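Long-range contacts in chitin deacetylase 1 (Bombyx mori, PDB 5ZNT), which hydrolyses the N-acetamido groups of N-acetyl-D-glucosamine residues in chitin, giving chitosan and acetate, with zinc as its cofactor: residues Q38-T43 and L265-H270; I72-F77 and K94-A99. One frame throughout, in Å; residues are numbered along the deposited sequence.

From the N terminus the chain first lays down strand 38-45, then strand 75-78, crosses through helix 85-93 and returns as strand 97-100, where contact 2 (72-77 with 94-99) closes a short beta-alpha-beta loop. Contact 1 (38-43 with 265-270) closes a far longer one, with 221 residues between its segments, and contact 2 lies wholly within that span. Both belong to one parallel sheet: strand 38-45 takes strand 265-270 along part of its length and meets strand 75-78 as another neighbour. The contacts touch directly, Ile42 O lying 3.1 Å from Thr75 N in a probable hydrogen bond; contact 1 ties early strand 38-45 to late strand 265-270, contact 2 two neighbouring early strands.

Contact 1: Q38-T43 and L265-H270; sequences QMITIT and LGLYFH
Thr43 and Tyr268, neighbours on two parallel strands, meet hydroxyl against ring edge: Thr43 OG1 lies near the ring plane, 3.1 Å from Tyr268 CD1, and Thr43 CG2 sits in that plane at the same rim. The hydroxyl occupies the crowded position between backbone N and carbonyl carbon (chi1 74°), from which it also bonds water 2 and Arg146; Arg146 makes a cation-pi contact with the tyrosine ring as well. The ring folds back along its own strand, one face over Gly266, whose C lies 3.7 Å above the ring centre. Water 1 joins Tyr268 OH, 2.6 Å away, to Thr41 OG1, spanning the strands on the threonine face.

The other face is apolar. Ile40 CG2, anti to the backbone N, meets Leu267 CD1 at 3.7 Å, the two side chains crossing obliquely, while Ile42 CG2 approaches Phe269 CD2 at 4.1 Å. Phe300 of strand 298-300 adds to this layer against both isoleucines, and Phe269 also meets Phe284.

Between the faces five backbone bonds alternate from strand to strand, from Leu265 N to Met39 O through Phe269 N to Thr43 O. Met39 O is gripped twice: Leu265 N (2.9 Å) and Gln38 NE2 (3.0 Å) reach it from opposite faces of its plane. The amide of Gln38 also donates to Ala263 O, bracing the start of the pairing. This split chemistry, hydrocarbon on one face and water-bridged hydroxyls on the other, implies a core in which specific polar groups are satisfied: the N-H and C=O groups of the ladder, Thr41 OG1 and Tyr268 OH through water 1, and Thr43 OG1 through Arg146 and water 2. Arg146 would probably polarise the Thr43 hydroxyl and the Tyr268 ring; the Thr43 side chain lies about 10 Å from the zinc ion.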
loop_
_atom_site.group_PDB
_atom_site.type_symbol
_atom_site.label_atom_id
_atom_site.label_comp_id
_atom_site.label_asym_id
_atom_site.label_seq_id
_atom_site.Cartn_x
_atom_site.Cartn_y
_atom_site.Cartn_z
ATOM N N GLN A 38 5.639 14.111 9.352
ATOM C CA GLN A 38 6.074 13.480 8.110
ATOM C C GLN A 38 5.676 12.005 8.155
ATOM O O GLN A 38 6.258 11.220 8.902
ATOM C CB GLN A 38 7.579 13.626 7.934
ATOM C CG GLN A 38 8.120 12.964 6.665
ATOM C CD GLN A 38 7.471 13.525 5.388
ATOM O OE1 GLN A 38 7.731 14.670 5.001
ATOM N NE2 GLN A 38 6.646 12.704 4.717
ATOM N N MET A 39 4.689 11.632 7.358
ATOM C CA MET A 39 4.243 10.249 7.286
ATOM C C MET A 39 5.078 9.477 6.274
ATOM O O MET A 39 5.413 9.992 5.204
ATOM C CB MET A 39 2.765 10.200 6.902
ATOM C CG MET A 39 1.863 10.728 8.005
ATOM S SD MET A 39 0.147 10.871 7.470
ATOM C CE MET A 39 0.009 12.609 7.030
ATOM N N ILE A 40 5.420 8.236 6.626
ATOM C CA ILE A 40 6.106 7.326 5.715
ATOM C C ILE A 40 5.269 6.054 5.635
ATOM O O ILE A 40 4.924 5.476 6.668
ATOM C CB ILE A 40 7.541 7.021 6.184
ATOM C CG1 ILE A 40 8.320 8.346 6.332
ATOM C CG2 ILE A 40 8.276 6.118 5.173
ATOM C CD1 ILE A 40 9.754 8.180 6.863
ATOM N N THR A 41 4.929 5.632 4.419
ATOM C CA THR A 41 4.149 4.409 4.211
ATOM C C THR A 41 5.073 3.369 3.588
ATOM O O THR A 41 5.275 3.350 2.376
ATOM C CB THR A 41 2.920 4.642 3.331
ATOM O OG1 THR A 41 3.308 5.117 2.035
ATOM C CG2 THR A 41 1.979 5.661 3.968
ATOM N N ILE A 42 5.660 2.528 4.435
ATOM C CA ILE A 42 6.325 1.331 3.947
ATOM C C ILE A 42 5.261 0.345 3.483
ATOM O O ILE A 42 4.303 0.074 4.212
ATOM C CB ILE A 42 7.176 0.704 5.058
ATOM C CG1 ILE A 42 8.279 1.660 5.515
ATOM C CG2 ILE A 42 7.743 -0.642 4.600
ATOM C CD1 ILE A 42 8.897 1.202 6.852
ATOM N N THR A 43 5.415 -0.195 2.272
ATOM C CA THR A 43 4.497 -1.223 1.792
ATOM C C THR A 43 5.287 -2.399 1.244
ATOM O O THR A 43 6.457 -2.267 0.871
ATOM C CB THR A 43 3.526 -0.703 0.706
ATOM O OG1 THR A 43 4.225 -0.532 -0.541
ATOM C CG2 THR A 43 2.892 0.646 1.113
ATOM N N LEU A 265 5.551 10.053 2.309
ATOM C CA LEU A 265 6.596 9.434 1.507
ATOM C C LEU A 265 6.318 7.932 1.399
ATOM O O LEU A 265 6.260 7.232 2.415
ATOM C CB LEU A 265 7.956 9.666 2.154
ATOM C CG LEU A 265 9.153 8.863 1.636
ATOM C CD1 LEU A 265 9.535 9.290 0.231
ATOM C CD2 LEU A 265 10.339 9.022 2.584
ATOM N N GLY A 266 6.167 7.427 0.171
ATOM C CA GLY A 266 5.869 6.021 -0.039
ATOM C C GLY A 266 7.105 5.252 -0.379
ATOM O O GLY A 266 7.776 5.526 -1.380
ATOM N N LEU A 267 7.443 4.240 0.449
ATOM C CA LEU A 267 8.563 3.337 0.219
ATOM C C LEU A 267 7.991 1.951 -0.094
ATOM O O LEU A 267 7.614 1.188 0.808
ATOM C CB LEU A 267 9.508 3.315 1.416
ATOM C CG LEU A 267 10.016 4.713 1.827
ATOM C CD1 LEU A 267 10.911 4.570 3.082
ATOM C CD2 LEU A 267 10.795 5.352 0.662
ATOM N N TYR A 268 7.921 1.627 -1.375
ATOM C CA TYR A 268 7.129 0.493 -1.850
ATOM C C TYR A 268 8.068 -0.646 -2.220
ATOM O O TYR A 268 8.798 -0.551 -3.207
ATOM C CB TYR A 268 6.272 0.906 -3.041
ATOM C CG TYR A 268 5.494 2.188 -2.835
ATOM C CD1 TYR A 268 4.629 2.329 -1.758
ATOM C CD2 TYR A 268 5.613 3.246 -3.723
ATOM C CE1 TYR A 268 3.870 3.475 -1.587
ATOM C CE2 TYR A 268 4.882 4.411 -3.545
ATOM C CZ TYR A 268 4.015 4.519 -2.479
ATOM O OH TYR A 268 3.275 5.674 -2.313
ATOM N N PHE A 269 8.053 -1.719 -1.425
ATOM C CA PHE A 269 9.020 -2.805 -1.557
ATOM C C PHE A 269 8.402 -4.105 -2.052
ATOM O O PHE A 269 7.198 -4.358 -1.913
ATOM C CB PHE A 269 9.699 -3.120 -0.218
ATOM C CG PHE A 269 10.583 -2.021 0.300
ATOM C CD1 PHE A 269 11.892 -1.900 -0.134
ATOM C CD2 PHE A 269 10.108 -1.126 1.243
ATOM C CE1 PHE A 269 12.721 -0.887 0.370
ATOM C CE2 PHE A 269 10.915 -0.102 1.743
ATOM C CZ PHE A 269 12.215 0.025 1.303
ATOM N N HIS A 270 9.277 -4.954 -2.589
ATOM C CA HIS A 270 9.089 -6.402 -2.608
ATOM C C HIS A 270 10.050 -6.994 -1.600
ATOM O O HIS A 270 11.239 -6.665 -1.618
ATOM C CB HIS A 270 9.368 -7.004 -3.983
ATOM C CG HIS A 270 8.428 -6.526 -5.034
ATOM N ND1 HIS A 270 8.667 -5.389 -5.775
ATOM C CD2 HIS A 270 7.239 -7.016 -5.462
ATOM C CE1 HIS A 270 7.672 -5.209 -6.627
ATOM N NE2 HIS A 270 6.797 -6.184 -6.462
HETATM O O HOH W 1 1.953 6.237 -0.201
HETATM O O HOH W 2 5.075 -2.559 -2.103
#

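Contact 2: I72-F77 and K94-A99; sequences IKATYF and KGHEIA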
loop_
_atom_site.group_PDB
_atom_site.type_symbol
_atom_site.label_atom_id
_atom_site.label_comp_id
_atom_site.label_asym_id
_atom_site.label_seq_id
_atom_site.Cartn_x
_atom_site.Cartn_y
_atom_site.Cartn_z
ATOM N N ILE A 72 6.071 0.827 14.770
ATOM C CA ILE A 72 5.906 1.259 13.386
ATOM C C ILE A 72 5.016 0.260 12.647
ATOM O O ILE A 72 5.006 -0.939 12.948
ATOM C CB ILE A 72 7.264 1.417 12.681
ATOM C CG1 ILE A 72 8.053 0.109 12.662
ATOM C CG2 ILE A 72 8.092 2.485 13.368
ATOM C CD1 ILE A 72 9.328 0.241 11.775
ATOM N N LYS A 73 4.231 0.765 11.701
ATOM C CA LYS A 73 3.260 -0.057 10.986
ATOM C C LYS A 73 3.480 0.076 9.487
ATOM O O LYS A 73 3.826 1.152 8.991
ATOM C CB LYS A 73 1.819 0.339 11.307
ATOM C CG LYS A 73 1.450 0.309 12.803
ATOM C CD LYS A 73 1.669 -1.092 13.405
ATOM C CE LYS A 73 0.934 -1.198 14.756
ATOM N NZ LYS A 73 1.321 -0.064 15.664
ATOM N N ALA A 74 3.243 -1.028 8.769
ATOM C CA ALA A 74 3.375 -1.094 7.319
ATOM C C ALA A 74 2.069 -1.606 6.711
ATOM O O ALA A 74 1.145 -2.019 7.417
ATOM C CB ALA A 74 4.573 -1.988 6.915
ATOM N N THR A 75 1.987 -1.556 5.383
ATOM C CA THR A 75 0.810 -1.992 4.626
ATOM C C THR A 75 1.236 -3.097 3.668
ATOM O O THR A 75 2.232 -2.947 2.972
ATOM C CB THR A 75 0.200 -0.822 3.832
ATOM O OG1 THR A 75 -0.091 0.276 4.721
ATOM C CG2 THR A 75 -1.093 -1.243 3.123
ATOM N N TYR A 76 0.480 -4.195 3.625
ATOM C CA TYR A 76 0.804 -5.352 2.798
ATOM C C TYR A 76 -0.253 -5.472 1.712
ATOM O O TYR A 76 -1.437 -5.643 2.021
ATOM C CB TYR A 76 0.843 -6.636 3.626
ATOM C CG TYR A 76 2.010 -6.661 4.585
ATOM C CD1 TYR A 76 1.958 -5.965 5.787
ATOM C CD2 TYR A 76 3.172 -7.357 4.276
ATOM C CE1 TYR A 76 3.035 -5.961 6.665
ATOM C CE2 TYR A 76 4.255 -7.380 5.162
ATOM C CZ TYR A 76 4.166 -6.694 6.355
ATOM O OH TYR A 76 5.224 -6.708 7.214
ATOM N N PHE A 77 0.164 -5.323 0.457
ATOM C CA PHE A 77 -0.731 -5.556 -0.677
ATOM C C PHE A 77 -0.568 -7.018 -1.074
ATOM O O PHE A 77 0.409 -7.396 -1.724
ATOM C CB PHE A 77 -0.416 -4.599 -1.828
ATOM C CG PHE A 77 -0.802 -3.173 -1.528
ATOM C CD1 PHE A 77 -2.118 -2.753 -1.675
ATOM C CD2 PHE A 77 0.143 -2.274 -1.062
ATOM C CE1 PHE A 77 -2.478 -1.441 -1.369
ATOM C CE2 PHE A 77 -0.214 -0.968 -0.767
ATOM C CZ PHE A 77 -1.514 -0.559 -0.914
ATOM N N LYS A 94 -0.963 -7.963 14.612
ATOM C CA LYS A 94 0.110 -7.096 15.084
ATOM C C LYS A 94 -0.074 -5.642 14.672
ATOM O O LYS A 94 0.764 -4.813 15.026
ATOM C CB LYS A 94 1.469 -7.596 14.582
ATOM C CG LYS A 94 1.950 -8.876 15.293
ATOM C CD LYS A 94 2.278 -8.583 16.739
ATOM C CE LYS A 94 3.023 -9.745 17.375
ATOM N NZ LYS A 94 3.690 -9.341 18.654
ATOM N N GLY A 95 -1.131 -5.308 13.939
ATOM C CA GLY A 95 -1.455 -3.925 13.646
ATOM C C GLY A 95 -1.014 -3.421 12.288
ATOM O O GLY A 95 -1.177 -2.225 12.010
ATOM N N HIS A 96 -0.437 -4.275 11.445
ATOM C CA HIS A 96 -0.166 -3.867 10.077
ATOM C C HIS A 96 -1.440 -3.975 9.245
ATOM O O HIS A 96 -2.360 -4.732 9.565
ATOM C CB HIS A 96 0.955 -4.711 9.479
ATOM C CG HIS A 96 2.202 -4.694 10.310
ATOM N ND1 HIS A 96 3.052 -3.608 10.348
ATOM C CD2 HIS A 96 2.717 -5.608 11.162
ATOM C CE1 HIS A 96 4.051 -3.865 11.173
ATOM N NE2 HIS A 96 3.867 -5.071 11.688
ATOM N N GLU A 97 -1.500 -3.182 8.190
ATOM C CA GLU A 97 -2.680 -3.142 7.343
ATOM C C GLU A 97 -2.576 -4.208 6.262
ATOM O O GLU A 97 -1.507 -4.405 5.683
ATOM C CB GLU A 97 -2.837 -1.763 6.698
ATOM C CG GLU A 97 -3.998 -1.721 5.704
ATOM C CD GLU A 97 -4.303 -0.322 5.171
ATOM O OE1 GLU A 97 -3.651 0.648 5.619
ATOM O OE2 GLU A 97 -5.216 -0.207 4.314
ATOM N N ILE A 98 -3.689 -4.893 5.995
ATOM C CA ILE A 98 -3.763 -5.876 4.916
ATOM C C ILE A 98 -4.628 -5.285 3.819
ATOM O O ILE A 98 -5.763 -4.884 4.079
ATOM C CB ILE A 98 -4.347 -7.214 5.394
ATOM C CG1 ILE A 98 -3.493 -7.794 6.511
ATOM C CG2 ILE A 98 -4.463 -8.202 4.200
ATOM C CD1 ILE A 98 -2.035 -8.075 6.118
ATOM N N ALA A 99 -4.092 -5.227 2.598
ATOM C CA ALA A 99 -4.808 -4.722 1.427
ATOM C C ALA A 99 -4.712 -5.771 0.325
ATOM O O ALA A 99 -3.998 -6.768 0.469
ATOM C CB ALA A 99 -4.222 -3.373 0.946
#
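Thr75 pairs with Glu97, Tyr76 with Ile98 and Phe77 with Ala99 in parallel register, the short strand axes 4.7 Å apart and 19° from parallel. Glu97 N to Ala74 O, Tyr76 N to Glu97 O and Ala99 N to Tyr76 O form the backbone ladder. Just before it, a side chain substitutes for a carbonyl: His96 ND1 accepts Ala74 N at 3.0 Å, the N-H lying nearly in the imidazole plane. That bond fixes ND1 as an acceptor, while the edge of the Tyr76 ring is turned toward the imidazole face in an offset edge-to-face pair (planes at 78°). Tyr76 CE1 also touches His96 CB at 3.7 Å.

Gly95, with positive phi, ends helix 85-93 in a Schellman motif. Lys73 bends at chi2 (-58°), and its CD lies 3.4 Å from Gly95 O; its NZ bonds Asp71 O and Cys329 O.

On the opposite face from Tyr76, Thr75 and Glu97 lie side by side, their polar ends bonded elsewhere, OG1 to Met303 N and OE2 to Tyr168 and Thr304. Ala99 CB comes within 3.4 Å of Phe77 CD1.

The beta-alpha-beta crossover through helix 85-93 is the building unit of the CE4 deacetylase barrel. Strand 97-100 leads directly to the zinc ligands His101 and His105.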